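Local coordinates for transcriptional regulator ComR (Streptococcus vestibularis F0396, PDB 6HU8), which probably binds DNA as a peptide-responsive competence regulator of the RNPP family, pairing a helix-turn-helix domain with a tetratricopeptide domain, at residues E117-N128 / R138-L148. Sequence-based numbering, arbitrary orientation.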
loop_
_atom_site.group_PDB
_atom_site.type_symbol
_atom_site.label_atom_id
_atom_site.label_comp_id
_atom_site.label_asym_id
_atom_site.label_seq_id
_atom_site.Cartn_x
_atom_site.Cartn_y
_atom_site.Cartn_z
ATOM N N GLU A 117 -9.241 -8.329 8.979
ATOM C CA GLU A 117 -8.638 -7.068 9.371
ATOM C C GLU A 117 -7.784 -6.440 8.272
ATOM O O GLU A 117 -7.829 -5.227 8.064
ATOM C CB GLU A 117 -7.799 -7.297 10.616
ATOM C CG GLU A 117 -7.517 -6.093 11.442
ATOM C CD GLU A 117 -6.874 -6.504 12.762
ATOM O OE1 GLU A 117 -7.610 -6.805 13.736
ATOM O OE2 GLU A 117 -5.625 -6.547 12.803
ATOM N N GLU A 118 -6.999 -7.259 7.584
ATOM C CA GLU A 118 -6.073 -6.734 6.583
ATOM C C GLU A 118 -6.777 -6.144 5.367
ATOM O O GLU A 118 -6.296 -5.187 4.770
ATOM C CB GLU A 118 -5.115 -7.821 6.108
ATOM C CG GLU A 118 -4.397 -8.530 7.214
ATOM C CD GLU A 118 -5.109 -9.806 7.660
ATOM O OE1 GLU A 118 -6.252 -9.719 8.186
ATOM O OE2 GLU A 118 -4.496 -10.887 7.482
ATOM N N GLU A 119 -7.892 -6.751 4.966
ATOM C CA GLU A 119 -8.662 -6.217 3.861
ATOM C C GLU A 119 -9.311 -4.903 4.269
ATOM O O GLU A 119 -9.307 -3.926 3.502
ATOM C CB GLU A 119 -9.723 -7.219 3.394
ATOM C CG GLU A 119 -9.137 -8.466 2.712
ATOM C CD GLU A 119 -8.355 -8.142 1.434
ATOM O OE1 GLU A 119 -8.775 -7.239 0.666
ATOM O OE2 GLU A 119 -7.315 -8.797 1.188
ATOM N N LEU A 120 -9.853 -4.881 5.481
ATOM C CA LEU A 120 -10.514 -3.697 6.000
ATOM C C LEU A 120 -9.535 -2.551 6.113
ATOM O O LEU A 120 -9.897 -1.415 5.824
ATOM C CB LEU A 120 -11.139 -3.981 7.368
ATOM C CG LEU A 120 -12.426 -4.815 7.317
ATOM C CD1 LEU A 120 -12.858 -5.265 8.717
ATOM C CD2 LEU A 120 -13.519 -3.998 6.646
ATOM N N LEU A 121 -8.310 -2.843 6.555
ATOM C CA LEU A 121 -7.268 -1.802 6.632
ATOM C C LEU A 121 -6.930 -1.252 5.249
ATOM O O LEU A 121 -6.702 -0.050 5.080
ATOM C CB LEU A 121 -5.991 -2.329 7.286
ATOM C CG LEU A 121 -4.845 -1.291 7.279
ATOM C CD1 LEU A 121 -5.158 -0.161 8.252
ATOM C CD2 LEU A 121 -3.499 -1.929 7.610
ATOM N N THR A 122 -6.891 -2.133 4.252
ATOM C CA THR A 122 -6.632 -1.698 2.885
ATOM C C THR A 122 -7.632 -0.626 2.469
ATOM O O THR A 122 -7.262 0.374 1.832
ATOM C CB THR A 122 -6.675 -2.882 1.890
ATOM O OG1 THR A 122 -5.418 -3.575 1.934
ATOM C CG2 THR A 122 -6.901 -2.384 0.473
ATOM N N LEU A 123 -8.895 -0.819 2.845
ATOM C CA LEU A 123 -9.926 0.148 2.494
ATOM C C LEU A 123 -9.702 1.466 3.239
ATOM O O LEU A 123 -9.801 2.540 2.654
ATOM C CB LEU A 123 -11.312 -0.416 2.790
ATOM C CG LEU A 123 -11.683 -1.639 1.937
ATOM C CD1 LEU A 123 -13.086 -2.166 2.265
ATOM C CD2 LEU A 123 -11.555 -1.323 0.450
ATOM N N ASP A 124 -9.395 1.372 4.531
ATOM C CA ASP A 124 -9.104 2.554 5.333
ATOM C C ASP A 124 -7.912 3.348 4.775
ATOM O O ASP A 124 -7.955 4.578 4.739
ATOM C CB ASP A 124 -8.823 2.157 6.783
ATOM C CG ASP A 124 -10.092 1.875 7.575
ATOM O OD1 ASP A 124 -11.149 2.471 7.272
ATOM O OD2 ASP A 124 -10.020 1.065 8.519
ATOM N N ILE A 125 -6.853 2.646 4.365
ATOM C CA ILE A 125 -5.645 3.296 3.848
ATOM C C ILE A 125 -5.924 4.086 2.573
ATOM O O ILE A 125 -5.570 5.257 2.473
ATOM C CB ILE A 125 -4.519 2.280 3.544
ATOM C CG1 ILE A 125 -3.915 1.736 4.834
ATOM C CG2 ILE A 125 -3.418 2.919 2.677
ATOM C CD1 ILE A 125 -2.906 0.621 4.592
ATOM N N LEU A 126 -6.537 3.436 1.591
ATOM C CA LEU A 126 -6.926 4.105 0.361
ATOM C C LEU A 126 -7.768 5.338 0.653
ATOM O O LEU A 126 -7.563 6.401 0.064
ATOM C CB LEU A 126 -7.707 3.148 -0.546
ATOM C CG LEU A 126 -6.892 2.007 -1.146
ATOM C CD1 LEU A 126 -7.813 0.978 -1.771
ATOM C CD2 LEU A 126 -5.921 2.560 -2.177
ATOM N N GLU A 127 -8.718 5.188 1.571
ATOM C CA GLU A 127 -9.631 6.269 1.899
ATOM C C GLU A 127 -8.902 7.420 2.589
ATOM O O GLU A 127 -9.115 8.579 2.238
ATOM C CB GLU A 127 -10.768 5.760 2.781
ATOM C CG GLU A 127 -11.895 6.757 2.958
ATOM C CD GLU A 127 -12.877 6.343 4.044
ATOM O OE1 GLU A 127 -14.091 6.318 3.765
ATOM O OE2 GLU A 127 -12.435 6.055 5.179
ATOM N N ASN A 128 -8.050 7.100 3.567
ATOM C CA ASN A 128 -7.315 8.121 4.306
ATOM C C ASN A 128 -6.385 8.929 3.384
ATOM O O ASN A 128 -6.449 10.152 3.361
ATOM C CB ASN A 128 -6.525 7.486 5.456
ATOM C CG ASN A 128 -7.406 7.152 6.671
ATOM O OD1 ASN A 128 -8.613 7.384 6.653
ATOM N ND2 ASN A 128 -6.798 6.599 7.723
ATOM N N ARG A 138 -6.985 8.863 13.290
ATOM C CA ARG A 138 -7.558 7.517 13.255
ATOM C C ARG A 138 -6.750 6.481 14.044
ATOM O O ARG A 138 -6.212 5.541 13.454
ATOM C CB ARG A 138 -7.685 7.066 11.803
ATOM C CG ARG A 138 -8.402 8.072 10.939
ATOM C CD ARG A 138 -9.838 7.662 10.711
ATOM N NE ARG A 138 -10.013 7.114 9.364
ATOM C CZ ARG A 138 -10.657 5.981 9.090
ATOM N NH1 ARG A 138 -11.196 5.271 10.078
ATOM N NH2 ARG A 138 -10.763 5.563 7.826
ATOM N N PRO A 139 -6.697 6.633 15.384
ATOM C CA PRO A 139 -5.920 5.756 16.275
ATOM C C PRO A 139 -6.264 4.273 16.141
ATOM O O PRO A 139 -5.374 3.426 16.288
ATOM C CB PRO A 139 -6.290 6.263 17.679
ATOM C CG PRO A 139 -7.614 6.924 17.508
ATOM C CD PRO A 139 -7.544 7.566 16.149
ATOM N N LYS A 140 -7.531 3.956 15.887
ATOM C CA LYS A 140 -7.927 2.560 15.784
ATOM C C LYS A 140 -7.337 1.957 14.513
ATOM O O LYS A 140 -6.899 0.819 14.498
ATOM C CB LYS A 140 -9.445 2.420 15.801
ATOM C CG LYS A 140 -10.101 3.042 17.030
ATOM C CD LYS A 140 -11.561 2.625 17.181
ATOM C CE LYS A 140 -12.148 2.081 15.869
ATOM N NZ LYS A 140 -13.432 1.353 16.078
ATOM N N VAL A 141 -7.295 2.750 13.453
ATOM C CA VAL A 141 -6.638 2.348 12.221
ATOM C C VAL A 141 -5.131 2.255 12.453
ATOM O O VAL A 141 -4.463 1.316 12.002
ATOM C CB VAL A 141 -6.942 3.350 11.088
ATOM C CG1 VAL A 141 -6.072 3.078 9.875
ATOM C CG2 VAL A 141 -8.418 3.306 10.743
ATOM N N GLU A 142 -4.599 3.228 13.184
ATOM C CA GLU A 142 -3.160 3.288 13.435
ATOM C C GLU A 142 -2.646 2.053 14.173
ATOM O O GLU A 142 -1.568 1.544 13.864
ATOM C CB GLU A 142 -2.809 4.559 14.224
ATOM C CG GLU A 142 -1.311 4.814 14.379
ATOM C CD GLU A 142 -0.617 5.135 13.052
ATOM O OE1 GLU A 142 -1.315 5.324 12.019
ATOM O OE2 GLU A 142 0.635 5.189 13.049
ATOM N N GLU A 143 -3.427 1.586 15.148
ATOM C CA GLU A 143 -3.092 0.412 15.960
ATOM C C GLU A 143 -3.010 -0.849 15.091
ATOM O O GLU A 143 -2.134 -1.700 15.275
ATOM C CB GLU A 143 -4.131 0.243 17.082
ATOM C CG GLU A 143 -3.866 -0.893 18.059
ATOM C CD GLU A 143 -4.995 -1.083 19.091
ATOM O OE1 GLU A 143 -6.160 -0.750 18.783
ATOM O OE2 GLU A 143 -4.725 -1.569 20.211
ATOM N N ILE A 144 -3.943 -0.976 14.152
ATOM C CA ILE A 144 -3.954 -2.097 13.219
ATOM C C ILE A 144 -2.810 -1.973 12.208
ATOM O O ILE A 144 -2.066 -2.932 11.966
ATOM C CB ILE A 144 -5.330 -2.192 12.492
ATOM C CG1 ILE A 144 -6.397 -2.693 13.467
ATOM C CG2 ILE A 144 -5.251 -3.089 11.234
ATOM C CD1 ILE A 144 -7.809 -2.243 13.144
ATOM N N TYR A 145 -2.643 -0.784 11.639
ATOM C CA TYR A 145 -1.561 -0.563 10.698
ATOM C C TYR A 145 -0.228 -0.894 11.361
ATOM O O TYR A 145 0.656 -1.476 10.733
ATOM C CB TYR A 145 -1.565 0.890 10.192
ATOM C CG TYR A 145 -0.200 1.401 9.817
ATOM C CD1 TYR A 145 0.336 1.171 8.541
ATOM C CD2 TYR A 145 0.550 2.142 10.726
ATOM C CE1 TYR A 145 1.597 1.650 8.201
ATOM C CE2 TYR A 145 1.800 2.613 10.404
ATOM C CZ TYR A 145 2.319 2.375 9.155
ATOM O OH TYR A 145 3.571 2.871 8.880
ATOM N N GLU A 146 -0.099 -0.547 12.635
ATOM C CA GLU A 146 1.190 -0.702 13.315
ATOM C C GLU A 146 1.673 -2.154 13.280
ATOM O O GLU A 146 2.819 -2.414 12.926
ATOM C CB GLU A 146 1.125 -0.207 14.762
ATOM C CG GLU A 146 2.490 -0.199 15.422
ATOM C CD GLU A 146 2.488 0.393 16.835
ATOM O OE1 GLU A 146 1.903 -0.231 17.742
ATOM O OE2 GLU A 146 3.076 1.480 17.036
ATOM N N ASP A 147 0.805 -3.105 13.616
ATOM C CA ASP A 147 1.269 -4.489 13.669
ATOM C C ASP A 147 1.432 -5.085 12.271
ATOM O O ASP A 147 2.384 -5.828 12.022
ATOM C CB ASP A 147 0.335 -5.345 14.540
ATOM C CG ASP A 147 0.576 -5.122 16.036
ATOM O OD1 ASP A 147 1.543 -4.395 16.372
ATOM O OD2 ASP A 147 -0.172 -5.681 16.868
ATOM N N LEU A 148 0.535 -4.754 11.348
ATOM C CA LEU A 148 0.706 -5.221 9.961
ATOM C C LEU A 148 1.999 -4.662 9.335
ATOM O O LEU A 148 2.685 -5.373 8.603
ATOM C CB LEU A 148 -0.519 -4.860 9.109
ATOM C CG LEU A 148 -1.749 -5.684 9.520
ATOM C CD1 LEU A 148 -3.043 -5.156 8.901
ATOM C CD2 LEU A 148 -1.557 -7.146 9.138
HETATM O O HOH W 1 -2.758 -5.620 12.734
#
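Leu121 of helix 117-128 is a knob in a hole formed by Val141, Ile144, Tyr145 and Leu148 of helix 139-148. Its CB touches Ile144 CG2 (4.1 Å). With CG turned opposite the backbone N (chi1 175°), the two methyls divide the hole: CD1 packs on Val141 CG1 at 3.7 Å, while CD2 rests near Tyr145 CA and meets Leu148 CD1 tip to tip at 3.5 Å.

Beyond this apolar centre, Arg138, the N-cap residue, bends at chi2 and chi3 and grips Asn128 side-on: NE and NH2 both donate to Asn128 OD1, each at 3.1 Å, and the NE bond follows a lone pair. Asn128 ND2 bonds Tyr168 OH, so both ends of the amide are held. NH2 also donates to Asp124 OD1 at 3.2 Å, from above the carboxylate plane, within a salt bridge, and forms a second salt bridge with Glu127 OE2. Val141 CG2 sits over one guanidinium face, offset toward its rim. At the other end, a water donates to both Glu117 OE2 and Ile144 O.

The helices, at 120° with axes 10.5 Å apart, pack within the tetratricopeptide domain; helix 160-173 receives Tyr145 and Ile125, while helix 34-41 of the helix-turn-helix region borders Glu117 and Leu148, its Arg39 salt-bridged to Glu117 OE1.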